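Long-range contact in F5/8 type C domain protein (Bacteroides ovatus, PDB 4ZRX), which is a putative alpha-L-fucosidase, probably hydrolysing fucosides with its TIM-barrel domain and carrying an F5/8 type C domain of the kind that often binds sugars: residues L488-T502 against T549-L563. Residues are numbered along the deposited sequence; the frame is centred on the assembly and turned at random.
With EDO (1,2-ethanediol), chain E.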
# COMPACT_ATOMS: atom_id res chain seq x y z
N LEU A 488 7.79 -4.71 -37.81
CA LEU A 488 7.44 -5.67 -36.78
C LEU A 488 6.91 -6.95 -37.43
O LEU A 488 5.91 -6.89 -38.13
CB LEU A 488 6.38 -5.07 -35.86
CG LEU A 488 5.99 -6.01 -34.73
CD1 LEU A 488 7.18 -6.38 -33.78
CD2 LEU A 488 4.92 -5.26 -33.96
N THR A 489 7.61 -8.06 -37.22
CA THR A 489 7.24 -9.35 -37.75
C THR A 489 7.21 -10.38 -36.62
O THR A 489 8.16 -10.48 -35.81
CB THR A 489 8.25 -9.77 -38.89
OG1 THR A 489 8.40 -8.72 -39.86
CG2 THR A 489 7.81 -11.05 -39.61
N ILE A 490 6.12 -11.13 -36.57
CA ILE A 490 5.80 -11.95 -35.41
C ILE A 490 5.37 -13.35 -35.85
O ILE A 490 4.51 -13.50 -36.71
CB ILE A 490 4.64 -11.33 -34.57
CG1 ILE A 490 5.01 -9.94 -34.03
CG2 ILE A 490 4.22 -12.27 -33.42
CD1 ILE A 490 3.78 -9.09 -33.60
N ASP A 491 5.99 -14.36 -35.25
CA ASP A 491 5.58 -15.74 -35.36
C ASP A 491 4.60 -15.97 -34.22
O ASP A 491 4.99 -15.92 -33.05
CB ASP A 491 6.84 -16.63 -35.23
CG ASP A 491 6.54 -18.11 -35.22
OD1 ASP A 491 5.36 -18.52 -35.11
OD2 ASP A 491 7.50 -18.91 -35.31
N LEU A 492 3.35 -16.25 -34.54
CA LEU A 492 2.34 -16.44 -33.49
C LEU A 492 2.42 -17.77 -32.74
O LEU A 492 1.74 -17.95 -31.73
CB LEU A 492 0.93 -16.28 -34.08
CG LEU A 492 0.64 -14.90 -34.71
CD1 LEU A 492 -0.71 -14.95 -35.43
CD2 LEU A 492 0.67 -13.80 -33.69
N GLY A 493 3.22 -18.72 -33.26
CA GLY A 493 3.55 -19.95 -32.51
C GLY A 493 2.78 -21.17 -32.98
O GLY A 493 3.20 -22.29 -32.71
N LYS A 494 1.64 -20.95 -33.65
CA LYS A 494 0.93 -22.02 -34.37
C LYS A 494 0.09 -21.40 -35.47
O LYS A 494 -0.08 -20.17 -35.51
CB LYS A 494 0.03 -22.84 -33.43
CG LYS A 494 -0.93 -21.98 -32.56
CD LYS A 494 -1.95 -22.85 -31.83
CE LYS A 494 -3.14 -22.02 -31.41
NZ LYS A 494 -3.80 -22.53 -30.19
N THR A 495 -0.42 -22.25 -36.37
CA THR A 495 -1.38 -21.83 -37.38
C THR A 495 -2.73 -21.49 -36.75
O THR A 495 -3.32 -22.33 -36.05
CB THR A 495 -1.64 -22.98 -38.39
OG1 THR A 495 -0.43 -23.27 -39.07
CG2 THR A 495 -2.74 -22.60 -39.39
N VAL A 496 -3.21 -20.28 -37.00
CA VAL A 496 -4.55 -19.90 -36.56
C VAL A 496 -5.34 -19.25 -37.68
O VAL A 496 -4.78 -18.87 -38.71
CB VAL A 496 -4.49 -18.91 -35.37
CG1 VAL A 496 -3.93 -19.65 -34.15
CG2 VAL A 496 -3.67 -17.63 -35.71
N THR A 497 -6.64 -19.11 -37.45
CA THR A 497 -7.49 -18.32 -38.30
C THR A 497 -7.88 -17.06 -37.55
O THR A 497 -8.44 -17.13 -36.45
CB THR A 497 -8.68 -19.11 -38.73
OG1 THR A 497 -8.21 -20.31 -39.35
CG2 THR A 497 -9.53 -18.33 -39.73
N LEU A 498 -7.60 -15.92 -38.17
CA LEU A 498 -7.83 -14.60 -37.57
C LEU A 498 -9.11 -13.90 -38.08
O LEU A 498 -9.39 -13.94 -39.27
CB LEU A 498 -6.65 -13.69 -37.86
CG LEU A 498 -5.25 -14.17 -37.44
CD1 LEU A 498 -4.28 -13.05 -37.71
CD2 LEU A 498 -5.18 -14.64 -36.00
N SER A 499 -9.88 -13.28 -37.18
CA SER A 499 -10.96 -12.35 -37.58
C SER A 499 -10.53 -10.86 -37.57
O SER A 499 -11.23 -10.00 -38.08
CB SER A 499 -12.20 -12.56 -36.70
OG SER A 499 -11.88 -12.43 -35.32
N SER A 500 -9.41 -10.55 -36.95
CA SER A 500 -8.97 -9.15 -36.82
C SER A 500 -7.57 -9.12 -36.24
O SER A 500 -7.11 -10.14 -35.68
CB SER A 500 -9.91 -8.35 -35.90
OG SER A 500 -9.78 -8.77 -34.53
N PHE A 501 -6.91 -7.97 -36.41
CA PHE A 501 -5.78 -7.59 -35.58
C PHE A 501 -6.12 -6.24 -34.97
O PHE A 501 -6.98 -5.50 -35.47
CB PHE A 501 -4.43 -7.56 -36.30
CG PHE A 501 -4.10 -6.26 -37.02
CD1 PHE A 501 -4.66 -5.97 -38.26
CD2 PHE A 501 -3.23 -5.36 -36.49
CE1 PHE A 501 -4.38 -4.82 -38.94
CE2 PHE A 501 -2.93 -4.17 -37.19
CZ PHE A 501 -3.52 -3.93 -38.43
N THR A 502 -5.44 -5.94 -33.88
CA THR A 502 -5.63 -4.67 -33.20
C THR A 502 -4.27 -4.01 -33.02
O THR A 502 -3.23 -4.71 -32.79
CB THR A 502 -6.27 -4.94 -31.86
OG1 THR A 502 -7.60 -5.40 -32.10
CG2 THR A 502 -6.31 -3.70 -30.96
N THR A 549 -9.19 -1.96 -33.54
CA THR A 549 -9.34 -3.33 -34.03
C THR A 549 -9.72 -3.26 -35.50
O THR A 549 -10.64 -2.53 -35.87
CB THR A 549 -10.38 -4.08 -33.15
OG1 THR A 549 -9.86 -4.21 -31.80
CG2 THR A 549 -10.70 -5.46 -33.73
N VAL A 550 -8.93 -3.91 -36.36
CA VAL A 550 -9.19 -3.93 -37.82
C VAL A 550 -9.85 -5.24 -38.11
O VAL A 550 -9.21 -6.28 -38.01
CB VAL A 550 -7.86 -3.82 -38.59
CG1 VAL A 550 -8.08 -3.98 -40.09
CG2 VAL A 550 -7.23 -2.46 -38.22
N ALA A 551 -11.15 -5.17 -38.42
CA ALA A 551 -11.96 -6.34 -38.65
C ALA A 551 -11.66 -6.74 -40.10
O ALA A 551 -11.71 -5.90 -41.00
CB ALA A 551 -13.45 -6.02 -38.47
N PHE A 552 -11.32 -7.99 -40.30
CA PHE A 552 -11.06 -8.49 -41.68
C PHE A 552 -12.38 -8.82 -42.38
O PHE A 552 -13.32 -9.31 -41.75
CB PHE A 552 -10.14 -9.72 -41.61
CG PHE A 552 -8.78 -9.44 -40.96
CD1 PHE A 552 -8.16 -8.20 -41.06
CD2 PHE A 552 -8.12 -10.46 -40.28
CE1 PHE A 552 -6.92 -7.98 -40.51
CE2 PHE A 552 -6.89 -10.23 -39.72
CZ PHE A 552 -6.29 -8.98 -39.84
N SER A 553 -12.42 -8.55 -43.69
CA SER A 553 -13.54 -9.00 -44.55
C SER A 553 -13.69 -10.51 -44.64
O SER A 553 -14.80 -11.02 -44.79
CB SER A 553 -13.34 -8.47 -45.96
OG SER A 553 -13.34 -7.05 -45.92
N GLN A 554 -12.56 -11.22 -44.56
CA GLN A 554 -12.52 -12.67 -44.68
C GLN A 554 -11.72 -13.22 -43.52
O GLN A 554 -10.84 -12.54 -42.98
CB GLN A 554 -11.81 -13.09 -46.01
CG GLN A 554 -12.42 -12.47 -47.26
CD GLN A 554 -13.83 -12.97 -47.49
OE1 GLN A 554 -14.18 -14.10 -47.11
NE2 GLN A 554 -14.64 -12.15 -48.12
N LYS A 555 -12.01 -14.47 -43.18
CA LYS A 555 -11.21 -15.22 -42.23
C LYS A 555 -9.80 -15.36 -42.83
O LYS A 555 -9.65 -15.66 -44.00
CB LYS A 555 -11.86 -16.56 -41.96
CG LYS A 555 -13.30 -16.42 -41.38
CD LYS A 555 -13.93 -17.76 -40.99
CE LYS A 555 -13.93 -18.72 -42.14
NZ LYS A 555 -14.81 -19.88 -41.83
N VAL A 556 -8.77 -15.09 -42.03
CA VAL A 556 -7.41 -15.00 -42.54
C VAL A 556 -6.54 -16.06 -41.85
O VAL A 556 -6.33 -15.99 -40.63
CB VAL A 556 -6.87 -13.59 -42.26
CG1 VAL A 556 -5.36 -13.46 -42.53
CG2 VAL A 556 -7.63 -12.56 -43.05
N GLN A 557 -6.03 -17.02 -42.61
CA GLN A 557 -5.17 -18.04 -42.03
C GLN A 557 -3.75 -17.46 -41.89
O GLN A 557 -3.26 -16.75 -42.79
CB GLN A 557 -5.19 -19.32 -42.84
CG GLN A 557 -4.89 -20.56 -41.99
CD GLN A 557 -5.14 -21.86 -42.76
OE1 GLN A 557 -6.03 -21.93 -43.59
NE2 GLN A 557 -4.35 -22.90 -42.47
N ALA A 558 -3.11 -17.72 -40.75
CA ALA A 558 -1.79 -17.17 -40.51
C ALA A 558 -0.98 -17.94 -39.46
O ALA A 558 -1.53 -18.52 -38.51
CB ALA A 558 -1.89 -15.69 -40.13
N ARG A 559 0.33 -17.96 -39.68
CA ARG A 559 1.32 -18.42 -38.71
C ARG A 559 2.17 -17.23 -38.30
O ARG A 559 2.49 -17.09 -37.11
CB ARG A 559 2.19 -19.52 -39.32
CG ARG A 559 3.46 -19.93 -38.52
CD ARG A 559 3.10 -20.49 -37.19
NE ARG A 559 4.28 -20.64 -36.33
CZ ARG A 559 4.81 -21.80 -35.94
NH1 ARG A 559 4.30 -22.97 -36.31
NH2 ARG A 559 5.87 -21.77 -35.14
N PHE A 560 2.56 -16.41 -39.28
CA PHE A 560 3.36 -15.21 -39.07
C PHE A 560 2.51 -14.01 -39.46
O PHE A 560 1.68 -14.12 -40.35
CB PHE A 560 4.64 -15.21 -39.92
CG PHE A 560 5.59 -16.36 -39.63
CD1 PHE A 560 5.38 -17.62 -40.19
CD2 PHE A 560 6.74 -16.17 -38.85
CE1 PHE A 560 6.27 -18.71 -39.94
CE2 PHE A 560 7.65 -17.24 -38.61
CZ PHE A 560 7.40 -18.51 -39.15
N ILE A 561 2.71 -12.88 -38.79
CA ILE A 561 2.07 -11.63 -39.19
C ILE A 561 3.14 -10.59 -39.29
O ILE A 561 4.18 -10.70 -38.66
CB ILE A 561 0.94 -11.17 -38.24
CG1 ILE A 561 1.48 -10.88 -36.82
CG2 ILE A 561 -0.14 -12.23 -38.20
CD1 ILE A 561 0.36 -10.46 -35.84
N LYS A 562 2.86 -9.55 -40.04
CA LYS A 562 3.80 -8.45 -40.26
C LYS A 562 3.03 -7.15 -40.42
O LYS A 562 2.06 -7.10 -41.18
CB LYS A 562 4.67 -8.70 -41.51
CG LYS A 562 5.57 -7.53 -41.92
CD LYS A 562 6.56 -7.88 -43.03
CE LYS A 562 5.85 -8.12 -44.33
NZ LYS A 562 6.76 -8.30 -45.48
N LEU A 563 3.46 -6.10 -39.73
CA LEU A 563 2.87 -4.77 -39.89
C LEU A 563 3.93 -3.82 -40.41
O LEU A 563 4.93 -3.62 -39.73
CB LEU A 563 2.29 -4.24 -38.56
CG LEU A 563 1.52 -2.91 -38.64
CD1 LEU A 563 0.13 -3.08 -39.30
CD2 LEU A 563 1.36 -2.22 -37.28
C1 EDO E . 6.40 -0.77 -38.13
O1 EDO E . 6.46 -2.19 -37.99
C2 EDO E . 7.41 -0.26 -39.16
O2 EDO E . 7.08 -0.81 -40.44
O HOH W 1 -13.50 -10.21 -39.33
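Asp491 and Arg559 are joined by a salt bridge at a corner of the C-terminal F5/8 type C domain, a beta-sandwich of the discoidin type, where both segments pass from one sheet into the other. The strands pair antiparallel throughout: 488-492 with 560-563 in one sheet, then 495-498 with 555-558 and 500-502 with 549-552 in the other. From CB of Arg559, CG lies anti to the backbone N (chi1 169°), 4.2 Å from Asp491 OD1; a bend at chi2 then lays CD against the carbonyl of Lys494, 3.6 Å from its C. NE donates to Asp491 OD1 at 2.7 Å, an almost straight bond within the guanidinium plane, while NH2 reaches the syn lone pair of Asp491 OD2 at 3.3 Å. CZ lies beneath Gly493 O, which sits over the centre of one guanidinium face, and NH1 ends the chain beside the same carbonyl and Lys494 CA. The backbone N of Gly493 also donates to Asp491 OD1, closing an Asx turn, and it arrives from the opposite face of the carboxylate to NE. Replacing the arginine with an alanine would probably leave the Asp491 carboxylate without its charged mate and uncover the Gly493-Lys494 turn. Next door, the Phe560 ring lies against Asp491, its CE2 3.5 Å from Asp491 CB. Between the sheets, Ile561 CG2 meets Leu492 CD1 and Leu498 CD1, and Phe520 of strand 517-523 adds to this core. Farther along, Phe552 sets CE1 and CZ at the edge of the Phe501 ring, the two side chains crossing at about a right angle, and takes Ser500 CA over one face in a CH-pi contact, 3.9 Å from the ring centroid. At the far end of the pairing, Thr502 OG1 and Thr549 OG1 share a hydrogen bond of 2.6 Å.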